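Local atomic coordinates of aldose 1-epimerase (Escherichia coli, PDB entry 3NRE), a protein that probably interconverts the alpha and beta anomers of aldose sugars, acting as an aldose 1-epimerase (mutarotase). Residues N56-G60 against N61-W65; V76-A80 against H81-G85; A205-N208 against G209-I213; E254-S257 against H258-D262. All coordinates share one frame; numbering follows the deposited sequence.

Interaction 1 of 4, residues N56-G60 against N61-W65; sequences NRVSG and NRFVW
Val58 lays its CG1 methyl over the backbone of Arg62, 3.3 Å from Arg62 O, and more distantly against Phe63 CB. The overlap sits beside a type II beta turn, Val58 to Asn61, that leads into the two-stranded antiparallel hairpin 62-65/68-71 and is closed by the bond from Asn61 N to Val58 O, 2.9 Å long. Gly60 takes the third position with phi 88°, where a CB would jam against the carbonyl oxygen of Ser59, so the bend calls for glycine. CG1 of Val58 stands anti to the backbone N (chi1 -179°), which sets it beside the strand that leaves the turn. Although the Asn61 side chain leads away, water 1 links it back, 2.8 Å from Val58 N and 2.9 Å from Asn61 OD1. The same amide serves the loop around residue 80, its OD1 taking Tyr82 N and its ND2 reaching Ala80 O. Arg62 is bent at chi2 and chi3 and runs beside Gly60, with CG 3.3 Å from Gly60 O. Its NH2 pairs with Glu69 on the partner strand, while NH1 donates to water 2, which lies in the guanidinium plane 3.0 Å from Arg62 NH1 and passes a bond to Ser59 O.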
loop_
_atom_site.group_PDB
_atom_site.type_symbol
_atom_site.label_atom_id
_atom_site.label_comp_id
_atom_site.label_asym_id
_atom_site.label_seq_id
_atom_site.Cartn_x
_atom_site.Cartn_y
_atom_site.Cartn_z
ATOM N N ASN A 56 2.898 7.122 -2.611
ATOM C CA ASN A 56 2.414 8.432 -2.212
ATOM C C ASN A 56 2.821 9.483 -3.273
ATOM O O ASN A 56 2.835 9.181 -4.466
ATOM C CB ASN A 56 2.793 8.783 -0.723
ATOM C CG ASN A 56 1.765 9.654 -0.045
ATOM O OD1 ASN A 56 1.708 10.852 -0.316
ATOM N ND2 ASN A 56 0.902 9.067 0.769
ATOM N N ARG A 57 3.076 10.711 -2.848
ATOM C CA ARG A 57 3.265 11.847 -3.735
ATOM C C ARG A 57 4.661 12.438 -3.548
ATOM O O ARG A 57 5.228 12.304 -2.459
ATOM C CB ARG A 57 2.286 12.938 -3.304
ATOM C CG ARG A 57 0.799 12.522 -3.345
ATOM C CD ARG A 57 -0.119 13.513 -2.732
ATOM N NE ARG A 57 -1.528 13.049 -2.837
ATOM C CZ ARG A 57 -2.115 12.175 -2.029
ATOM N NH1 ARG A 57 -1.460 11.666 -0.991
ATOM N NH2 ARG A 57 -3.385 11.823 -2.283
ATOM N N VAL A 58 5.175 13.111 -4.586
ATOM C CA VAL A 58 6.429 13.876 -4.499
ATOM C C VAL A 58 6.021 15.354 -4.607
ATOM O O VAL A 58 5.538 15.781 -5.660
ATOM C CB VAL A 58 7.378 13.541 -5.596
ATOM C CG1 VAL A 58 8.692 14.377 -5.428
ATOM C CG2 VAL A 58 7.675 11.999 -5.670
ATOM N N SER A 59 6.136 16.092 -3.497
ATOM C CA SER A 59 5.597 17.466 -3.492
ATOM C C SER A 59 6.219 18.297 -4.573
ATOM O O SER A 59 7.459 18.308 -4.762
ATOM C CB SER A 59 5.640 18.102 -2.113
ATOM O OG SER A 59 6.956 18.155 -1.679
ATOM N N GLY A 60 5.350 18.972 -5.325
ATOM C CA GLY A 60 5.762 19.781 -6.462
ATOM C C GLY A 60 5.865 19.041 -7.791
ATOM O O GLY A 60 6.107 19.659 -8.817
ATOM N N ASN A 61 5.667 17.730 -7.762
ATOM C CA ASN A 61 5.770 16.863 -8.955
ATOM C C ASN A 61 7.134 17.031 -9.626
ATOM O O ASN A 61 7.248 17.044 -10.843
ATOM C CB ASN A 61 4.663 17.173 -9.959
ATOM C CG ASN A 61 3.331 16.584 -9.590
ATOM O OD1 ASN A 61 3.256 15.498 -8.999
ATOM N ND2 ASN A 61 2.259 17.279 -9.990
ATOM N N ARG A 62 8.163 17.169 -8.803
ATOM C CA ARG A 62 9.537 17.243 -9.295
ATOM C C ARG A 62 10.540 16.819 -8.243
ATOM O O ARG A 62 10.239 16.790 -7.033
ATOM C CB ARG A 62 9.858 18.634 -9.865
ATOM C CG ARG A 62 9.445 19.836 -9.035
ATOM C CD ARG A 62 10.236 20.019 -7.797
ATOM N NE ARG A 62 11.699 20.008 -8.019
ATOM C CZ ARG A 62 12.587 19.861 -7.042
ATOM N NH1 ARG A 62 12.198 19.839 -5.761
ATOM N NH2 ARG A 62 13.868 19.759 -7.338
ATOM N N PHE A 63 11.742 16.485 -8.696
ATOM C CA PHE A 63 12.814 16.101 -7.809
ATOM C C PHE A 63 14.132 16.138 -8.573
ATOM O O PHE A 63 14.140 16.127 -9.781
ATOM C CB PHE A 63 12.546 14.708 -7.158
ATOM C CG PHE A 63 12.562 13.552 -8.112
ATOM C CD1 PHE A 63 11.421 13.146 -8.775
ATOM C CD2 PHE A 63 13.751 12.833 -8.326
ATOM C CE1 PHE A 63 11.448 12.073 -9.643
ATOM C CE2 PHE A 63 13.769 11.755 -9.204
ATOM C CZ PHE A 63 12.621 11.390 -9.867
ATOM N N VAL A 64 15.210 16.240 -7.826
ATOM C CA VAL A 64 16.558 16.189 -8.386
ATOM C C VAL A 64 17.156 14.854 -7.992
ATOM O O VAL A 64 17.082 14.451 -6.836
ATOM C CB VAL A 64 17.456 17.271 -7.828
ATOM C CG1 VAL A 64 18.881 17.098 -8.426
ATOM C CG2 VAL A 64 16.938 18.658 -8.166
ATOM N N TRP A 65 17.739 14.172 -8.959
ATOM C CA TRP A 65 18.490 12.944 -8.683
ATOM C C TRP A 65 19.792 12.950 -9.463
ATOM O O TRP A 65 19.795 13.103 -10.688
ATOM C CB TRP A 65 17.645 11.719 -9.008
ATOM C CG TRP A 65 18.347 10.445 -8.647
ATOM C CD1 TRP A 65 18.992 9.600 -9.492
ATOM C CD2 TRP A 65 18.544 9.931 -7.323
ATOM N NE1 TRP A 65 19.571 8.565 -8.778
ATOM C CE2 TRP A 65 19.311 8.747 -7.447
ATOM C CE3 TRP A 65 18.147 10.354 -6.049
ATOM C CZ2 TRP A 65 19.680 7.971 -6.339
ATOM C CZ3 TRP A 65 18.522 9.577 -4.940
ATOM C CH2 TRP A 65 19.276 8.409 -5.095
HETATM O O HOH W 1 3.819 13.514 -7.011
HETATM O O HOH W 2 9.509 20.300 -4.411
#

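Interaction 2 of 4, residues V76-A80 against H81-G85; sequences VEWDA and HYLHG
An Asx turn joins Asp79 to His81 in the long irregular loop between strands 68-71 and 93-97, and a small apolar cluster of Val76, Trp78 and Leu83 packs beside it. Asp79 OD1 accepts the backbone N of His81 at 2.8 Å; the donor comes from the anti side, 35° out of the carboxylate plane. With CG anti to its own N (chi1 -164°), the carboxylate is carried forward over the next peptides. OD1 also accepts a hydrogen bond from water 4, which lies 2.9 Å from His81 ND1 and so ties acid and imidazole together without direct contact. OD2 forms a salt bridge with Arg57. An alanine in place of Asp79 would probably leave His81 N without its acceptor and the Arg57 guanidinium without its charged mate, freeing the loop to shift. Ahead of this, a type I beta turn from Val76 to Asp79 swings Trp78 round until Val76 CG2 lies 3.7 Å above the plane of its indole, over the centre. Leu83 crosses Trp78 at about a right angle, its CD2 only 3.3 Å from Trp78 CH2. Water 3 accepts from Val76 N and lies within bonding distance of Asp79 O and of His81 O (2.8 Å), more acceptors being in reach than it has protons. Beyond the turn, His81 NE2 takes Gly60 N from the loop leading to strand 62-65, while His84 meets Phe49 of strand 48-51 and His149 of strand 142-153.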
loop_
_atom_site.group_PDB
_atom_site.type_symbol
_atom_site.label_atom_id
_atom_site.label_comp_id
_atom_site.label_asym_id
_atom_site.label_seq_id
_atom_site.Cartn_x
_atom_site.Cartn_y
_atom_site.Cartn_z
ATOM N N VAL A 76 -3.894 10.796 -12.023
ATOM C CA VAL A 76 -5.332 10.615 -11.762
ATOM C C VAL A 76 -5.997 11.985 -11.813
ATOM O O VAL A 76 -5.389 13.004 -11.491
ATOM C CB VAL A 76 -5.604 9.874 -10.426
ATOM C CG1 VAL A 76 -5.093 8.473 -10.452
ATOM C CG2 VAL A 76 -5.027 10.641 -9.152
ATOM N N GLU A 77 -7.242 12.019 -12.281
ATOM C CA GLU A 77 -7.936 13.290 -12.525
ATOM C C GLU A 77 -8.177 14.070 -11.241
ATOM O O GLU A 77 -8.204 15.299 -11.257
ATOM C CB GLU A 77 -9.278 13.049 -13.239
ATOM C CG GLU A 77 -10.270 12.215 -12.439
ATOM N N TRP A 78 -8.333 13.343 -10.138
ATOM C CA TRP A 78 -8.740 13.906 -8.862
ATOM C C TRP A 78 -7.624 14.386 -7.929
ATOM O O TRP A 78 -7.940 14.833 -6.820
ATOM C CB TRP A 78 -9.623 12.879 -8.105
ATOM C CG TRP A 78 -9.097 11.490 -7.960
ATOM C CD1 TRP A 78 -9.382 10.418 -8.773
ATOM C CD2 TRP A 78 -8.244 10.976 -6.925
ATOM N NE1 TRP A 78 -8.751 9.311 -8.336
ATOM C CE2 TRP A 78 -8.060 9.596 -7.190
ATOM C CE3 TRP A 78 -7.628 11.537 -5.804
ATOM C CZ2 TRP A 78 -7.260 8.793 -6.419
ATOM C CZ3 TRP A 78 -6.829 10.689 -5.003
ATOM C CH2 TRP A 78 -6.688 9.348 -5.309
ATOM N N ASP A 79 -6.363 14.300 -8.367
ATOM C CA ASP A 79 -5.197 14.743 -7.556
ATOM C C ASP A 79 -4.226 15.518 -8.475
ATOM O O ASP A 79 -3.883 15.040 -9.592
ATOM C CB ASP A 79 -4.533 13.548 -6.895
ATOM C CG ASP A 79 -3.577 13.927 -5.733
ATOM O OD1 ASP A 79 -2.918 15.002 -5.741
ATOM O OD2 ASP A 79 -3.594 13.183 -4.732
ATOM N N ALA A 80 -3.813 16.711 -8.043
ATOM C CA ALA A 80 -2.791 17.494 -8.733
ATOM C C ALA A 80 -1.428 16.816 -8.733
ATOM O O ALA A 80 -0.603 17.042 -9.637
ATOM C CB ALA A 80 -2.659 18.927 -8.150
ATOM N N HIS A 81 -1.193 15.983 -7.734
ATOM C CA HIS A 81 0.076 15.274 -7.662
ATOM C C HIS A 81 -0.009 13.889 -8.249
ATOM O O HIS A 81 -0.955 13.163 -7.968
ATOM C CB HIS A 81 0.570 15.150 -6.212
ATOM C CG HIS A 81 1.144 16.420 -5.695
ATOM N ND1 HIS A 81 0.359 17.434 -5.182
ATOM C CD2 HIS A 81 2.413 16.894 -5.725
ATOM C CE1 HIS A 81 1.135 18.467 -4.902
ATOM N NE2 HIS A 81 2.386 18.153 -5.182
ATOM N N TYR A 82 1.016 13.554 -9.017
ATOM C CA TYR A 82 1.299 12.170 -9.376
ATOM C C TYR A 82 1.288 11.364 -8.090
ATOM O O TYR A 82 1.912 11.763 -7.088
ATOM C CB TYR A 82 2.642 12.098 -10.066
ATOM C CG TYR A 82 3.090 10.702 -10.444
ATOM C CD1 TYR A 82 3.796 9.923 -9.554
ATOM C CD2 TYR A 82 2.873 10.205 -11.706
ATOM C CE1 TYR A 82 4.236 8.642 -9.914
ATOM C CE2 TYR A 82 3.326 8.920 -12.062
ATOM C CZ TYR A 82 4.014 8.184 -11.167
ATOM O OH TYR A 82 4.526 6.927 -11.527
ATOM N N LEU A 83 0.544 10.255 -8.098
ATOM C CA LEU A 83 0.242 9.498 -6.888
ATOM C C LEU A 83 0.500 7.992 -7.059
ATOM O O LEU A 83 -0.002 7.408 -7.992
ATOM C CB LEU A 83 -1.239 9.785 -6.566
ATOM C CG LEU A 83 -1.863 9.087 -5.441
ATOM C CD1 LEU A 83 -1.164 9.430 -4.066
ATOM C CD2 LEU A 83 -3.397 9.364 -5.301
ATOM N N HIS A 84 1.274 7.392 -6.133
ATOM C CA HIS A 84 1.362 5.916 -5.956
ATOM C C HIS A 84 1.917 5.177 -7.153
ATOM O O HIS A 84 1.714 3.961 -7.252
ATOM C CB HIS A 84 -0.026 5.346 -5.646
ATOM C CG HIS A 84 -0.562 5.753 -4.318
ATOM N ND1 HIS A 84 0.244 5.949 -3.217
ATOM C CD2 HIS A 84 -1.832 5.944 -3.898
ATOM C CE1 HIS A 84 -0.508 6.266 -2.187
ATOM N NE2 HIS A 84 -1.777 6.275 -2.567
ATOM N N GLY A 85 2.661 5.867 -8.019
ATOM C CA GLY A 85 3.266 5.168 -9.143
ATOM C C GLY A 85 2.285 4.843 -10.260
ATOM O O GLY A 85 1.238 5.465 -10.384
HETATM O O HOH W 3 -2.513 12.683 -10.188
HETATM O O HOH W 4 -2.273 16.874 -4.238
#

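Interaction 3 of 4, residues A205-N208 against G209-I213; sequences AGWN and GQARI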
loop_
_atom_site.group_PDB
_atom_site.type_symbol
_atom_site.label_atom_id
_atom_site.label_comp_id
_atom_site.label_asym_id
_atom_site.label_seq_id
_atom_site.Cartn_x
_atom_site.Cartn_y
_atom_site.Cartn_z
ATOM N N ALA A 205 6.418 7.514 11.117
ATOM C CA ALA A 205 7.818 7.068 11.012
ATOM C C ALA A 205 8.183 6.255 12.231
ATOM O O ALA A 205 7.452 6.220 13.239
ATOM C CB ALA A 205 8.769 8.280 10.928
ATOM N N GLY A 206 9.330 5.598 12.153
ATOM C CA GLY A 206 9.811 4.811 13.278
ATOM C C GLY A 206 9.178 3.443 13.434
ATOM O O GLY A 206 9.280 2.827 14.478
ATOM N N TRP A 207 8.600 2.934 12.361
ATOM C CA TRP A 207 7.901 1.678 12.395
ATOM C C TRP A 207 8.887 0.547 12.248
ATOM O O TRP A 207 9.967 0.729 11.666
ATOM C CB TRP A 207 6.911 1.635 11.239
ATOM C CG TRP A 207 5.972 0.499 11.246
ATOM C CD1 TRP A 207 5.355 -0.044 12.320
ATOM C CD2 TRP A 207 5.408 -0.133 10.086
ATOM N NE1 TRP A 207 4.487 -1.030 11.902
ATOM C CE2 TRP A 207 4.521 -1.112 10.538
ATOM C CE3 TRP A 207 5.626 0.001 8.708
ATOM C CZ2 TRP A 207 3.811 -1.934 9.665
ATOM C CZ3 TRP A 207 4.944 -0.792 7.851
ATOM C CH2 TRP A 207 4.063 -1.781 8.330
ATOM N N ASN A 208 8.499 -0.616 12.783
ATOM C CA ASN A 208 9.280 -1.852 12.696
ATOM C C ASN A 208 8.728 -2.855 11.666
ATOM O O ASN A 208 9.107 -4.014 11.665
ATOM C CB ASN A 208 9.391 -2.525 14.071
ATOM C CG ASN A 208 8.036 -2.987 14.636
ATOM O OD1 ASN A 208 6.953 -2.685 14.099
ATOM N ND2 ASN A 208 8.102 -3.731 15.732
ATOM N N GLY A 209 7.850 -2.392 10.779
ATOM C CA GLY A 209 7.272 -3.203 9.766
ATOM C C GLY A 209 6.240 -4.214 10.216
ATOM O O GLY A 209 5.932 -5.078 9.440
ATOM N N GLN A 210 5.786 -4.158 11.481
ATOM C CA GLN A 210 4.833 -5.112 12.002
ATOM C C GLN A 210 3.608 -4.388 12.554
ATOM O O GLN A 210 3.726 -3.367 13.275
ATOM C CB GLN A 210 5.473 -5.981 13.103
ATOM C CG GLN A 210 6.747 -6.686 12.643
ATOM C CD GLN A 210 7.285 -7.673 13.678
ATOM O OE1 GLN A 210 6.528 -8.329 14.386
ATOM N NE2 GLN A 210 8.597 -7.770 13.768
ATOM N N ALA A 211 2.440 -4.934 12.251
ATOM C CA ALA A 211 1.209 -4.346 12.737
ATOM C C ALA A 211 0.226 -5.419 13.150
ATOM O O ALA A 211 0.283 -6.559 12.716
ATOM C CB ALA A 211 0.588 -3.424 11.680
ATOM N N ARG A 212 -0.693 -5.030 14.003
ATOM C CA ARG A 212 -1.773 -5.915 14.411
ATOM C C ARG A 212 -3.075 -5.168 14.187
ATOM O O ARG A 212 -3.214 -4.028 14.645
ATOM C CB ARG A 212 -1.576 -6.303 15.876
ATOM C CG ARG A 212 -2.552 -7.270 16.399
ATOM C CD ARG A 212 -2.144 -7.741 17.774
ATOM N NE ARG A 212 -3.245 -8.446 18.395
ATOM C CZ ARG A 212 -3.534 -9.739 18.224
ATOM N NH1 ARG A 212 -2.775 -10.528 17.465
ATOM N NH2 ARG A 212 -4.588 -10.257 18.849
ATOM N N ILE A 213 -3.990 -5.777 13.412
ATOM C CA ILE A 213 -5.300 -5.218 13.199
ATOM C C ILE A 213 -6.283 -6.125 13.954
ATOM O O ILE A 213 -6.497 -7.251 13.520
ATOM C CB ILE A 213 -5.665 -5.168 11.689
ATOM C CG1 ILE A 213 -4.758 -4.198 10.909
ATOM C CG2 ILE A 213 -7.097 -4.742 11.470
ATOM C CD1 ILE A 213 -3.471 -4.836 10.387
HETATM O O HOH W 5 4.604 -2.412 15.613
#
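Trp207 slides its indole along the backbone of Gly209 and Gln210. From CB, which stands 4.2 Å from Gly209 N, CG is set anti to the tryptophan's own N (chi1 -171°), sending the ring forward along the chain. CG and CD2 then lie against Gly209 N, CD2 at 3.4 Å. Gly209 CA sits over the six-membered ring, 3.4 Å from its centroid and 7° off the normal, a CH-pi contact; Gln210 N follows on the same face, nearer the rim. CZ2 and CH2 run by Gly209 C, CZ2 at 3.4 Å, and at the outer edge CZ2 touches Ala211 CB at 4.1 Å. On the pyrrole side Trp207 NE1 donates to Gln210 O, 2.8 Å away, approaching from above the carbonyl plane by 61° rather than along a lone pair. Asn208 backs this up with an Asx turn: its OD1 takes Gln210 N at 3.2 Å, and water 5 bridges OD1 to Gln210 O; the Gln210 carbonyl oxygen thus receives both the indole N-H and the water. Gly209 has positive phi, and a CB there would clash with Asn208 O. Tyr233 meets the indole edge-to-face and Pro255 packs on it from strand 250-256. This is the tight connection from strand 200-205 to strand 210-215, which belong to different sheets of the galactose mutarotase-like beta-sandwich.

Interaction 4 of 4, residues E254-S257 against H258-D262; sequences EPMS and HAPDD
Met256, present as selenomethionine, drapes its CE methyl over one face of the His258 imidazole where strand 250-256 runs out toward a type II beta turn, Ala259 to Asp262. This is the dense part of the contact. CE lies 4.1 Å from the ring centroid, 22° off the normal, in a CH-pi contact, and 4.3 Å from Pro260 CD. The bend at chi3 (53°) curls CE toward the ring, and also brings it 3.1 Å from His258 O, a buried carbonyl oxygen with no polar partner. The Ser257 side is looser and partly exposed. Ser257 OG meets the imidazole only at its edge, in plane, 3.7 Å from His258 CD2, and accepts a hydrogen bond from Thr146 N. His258 NE2 accepts from Ala55 N, so both ring nitrogens are engaged. An alanine at His258 would probably leave Ala55 N without its acceptor and open a gap beneath the selenomethionine methyl. Asp262 braces the turn from within, its OD2 taking Ala259 N from above the carboxylate plane. Ala259 O receives two donors from opposite faces of its plane, His258 ND1 at 2.9 Å and Asp262 N at 3.1 Å.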
loop_
_atom_site.group_PDB
_atom_site.type_symbol
_atom_site.label_atom_id
_atom_site.label_comp_id
_atom_site.label_asym_id
_atom_site.label_seq_id
_atom_site.Cartn_x
_atom_site.Cartn_y
_atom_site.Cartn_z
ATOM N N GLU A 254 -1.218 1.466 5.373
ATOM C CA GLU A 254 -0.449 1.320 4.102
ATOM C C GLU A 254 1.046 1.189 4.365
ATOM O O GLU A 254 1.696 2.191 4.664
ATOM C CB GLU A 254 -0.639 2.534 3.208
ATOM C CG GLU A 254 -2.102 2.967 3.034
ATOM C CD GLU A 254 -2.243 4.432 2.537
ATOM O OE1 GLU A 254 -1.385 4.962 1.746
ATOM O OE2 GLU A 254 -3.264 4.987 2.995
ATOM N N PRO A 255 1.612 -0.011 4.239
ATOM C CA PRO A 255 3.061 -0.135 4.430
ATOM C C PRO A 255 3.864 0.391 3.244
ATOM O O PRO A 255 3.510 0.203 2.057
ATOM C CB PRO A 255 3.273 -1.621 4.593
ATOM C CG PRO A 255 2.158 -2.197 3.705
ATOM C CD PRO A 255 1.004 -1.311 3.942
HETATM N N MSE A 256 4.949 1.102 3.568
HETATM C CA MSE A 256 5.784 1.670 2.551
HETATM C C MSE A 256 7.213 1.443 2.900
HETATM O O MSE A 256 7.595 1.554 4.077
HETATM C CB MSE A 256 5.570 3.209 2.441
HETATM C CG MSE A 256 4.178 3.614 2.069
HETATM SE SE MSE A 256 4.039 5.525 2.513
HETATM C CE MSE A 256 5.479 6.263 1.648
ATOM N N SER A 257 8.014 1.194 1.870
ATOM C CA SER A 257 9.437 0.949 2.058
ATOM C C SER A 257 10.253 2.224 2.285
ATOM O O SER A 257 11.476 2.146 2.518
ATOM C CB SER A 257 9.991 0.221 0.828
ATOM O OG SER A 257 10.085 1.082 -0.283
ATOM N N HIS A 258 9.572 3.370 2.249
ATOM C CA HIS A 258 10.217 4.665 2.360
ATOM C C HIS A 258 9.275 5.665 2.964
ATOM O O HIS A 258 8.103 5.366 3.102
ATOM C CB HIS A 258 10.710 5.134 0.993
ATOM C CG HIS A 258 9.605 5.410 0.020
ATOM N ND1 HIS A 258 9.081 6.668 -0.172
ATOM C CD2 HIS A 258 8.956 4.591 -0.839
ATOM C CE1 HIS A 258 8.119 6.600 -1.078
ATOM N NE2 HIS A 258 8.007 5.353 -1.491
ATOM N N ALA A 259 9.811 6.850 3.304
ATOM C CA ALA A 259 9.029 7.948 3.876
ATOM C C ALA A 259 8.442 8.799 2.755
ATOM O O ALA A 259 9.070 8.919 1.704
ATOM C CB ALA A 259 9.883 8.812 4.757
ATOM N N PRO A 260 7.288 9.443 3.022
ATOM C CA PRO A 260 6.786 10.390 2.043
ATOM C C PRO A 260 7.815 11.494 1.777
ATOM O O PRO A 260 8.469 11.976 2.722
ATOM C CB PRO A 260 5.550 10.948 2.715
ATOM C CG PRO A 260 5.814 10.786 4.197
ATOM C CD PRO A 260 6.575 9.526 4.302
ATOM N N ASP A 261 7.984 11.856 0.502
ATOM C CA ASP A 261 8.870 12.950 0.093
ATOM C C ASP A 261 10.338 12.587 0.298
ATOM O O ASP A 261 11.179 13.458 0.375
ATOM C CB ASP A 261 8.537 14.286 0.799
ATOM C CG ASP A 261 7.733 15.250 -0.074
ATOM O OD1 ASP A 261 7.312 14.830 -1.162
ATOM O OD2 ASP A 261 7.577 16.449 0.342
ATOM N N ASP A 262 10.660 11.280 0.362
ATOM C CA ASP A 262 12.062 10.886 0.450
ATOM C C ASP A 262 12.812 11.327 -0.803
ATOM O O ASP A 262 14.019 11.502 -0.776
ATOM C CB ASP A 262 12.218 9.382 0.645
ATOM C CG ASP A 262 12.421 8.971 2.104
ATOM O OD1 ASP A 262 12.651 9.818 2.996
ATOM O OD2 ASP A 262 12.435 7.737 2.326
#

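How the interactions relate
Interactions 3 and 4 are buried and lie nearer the centre of the chain, whereas interactions 1 and 2 are partly buried contacts of loops, and in interaction 1 also of a strand start, farther out. Interactions 1 and 2 hold each other through a salt bridge and an amide bond. Interaction 4 joins this cluster through Ser59 and Asp261, and meets interaction 3 by ring-on-proline packing; interactions 1 and 3 do not touch, their nearest atoms being about 12 Å apart. The chemistry follows position in part: salt bridges mark the outer pair, CH-pi packing on a flat ring the inner strand ends, although interaction 3 keeps an asparagine amide and a bridging water too.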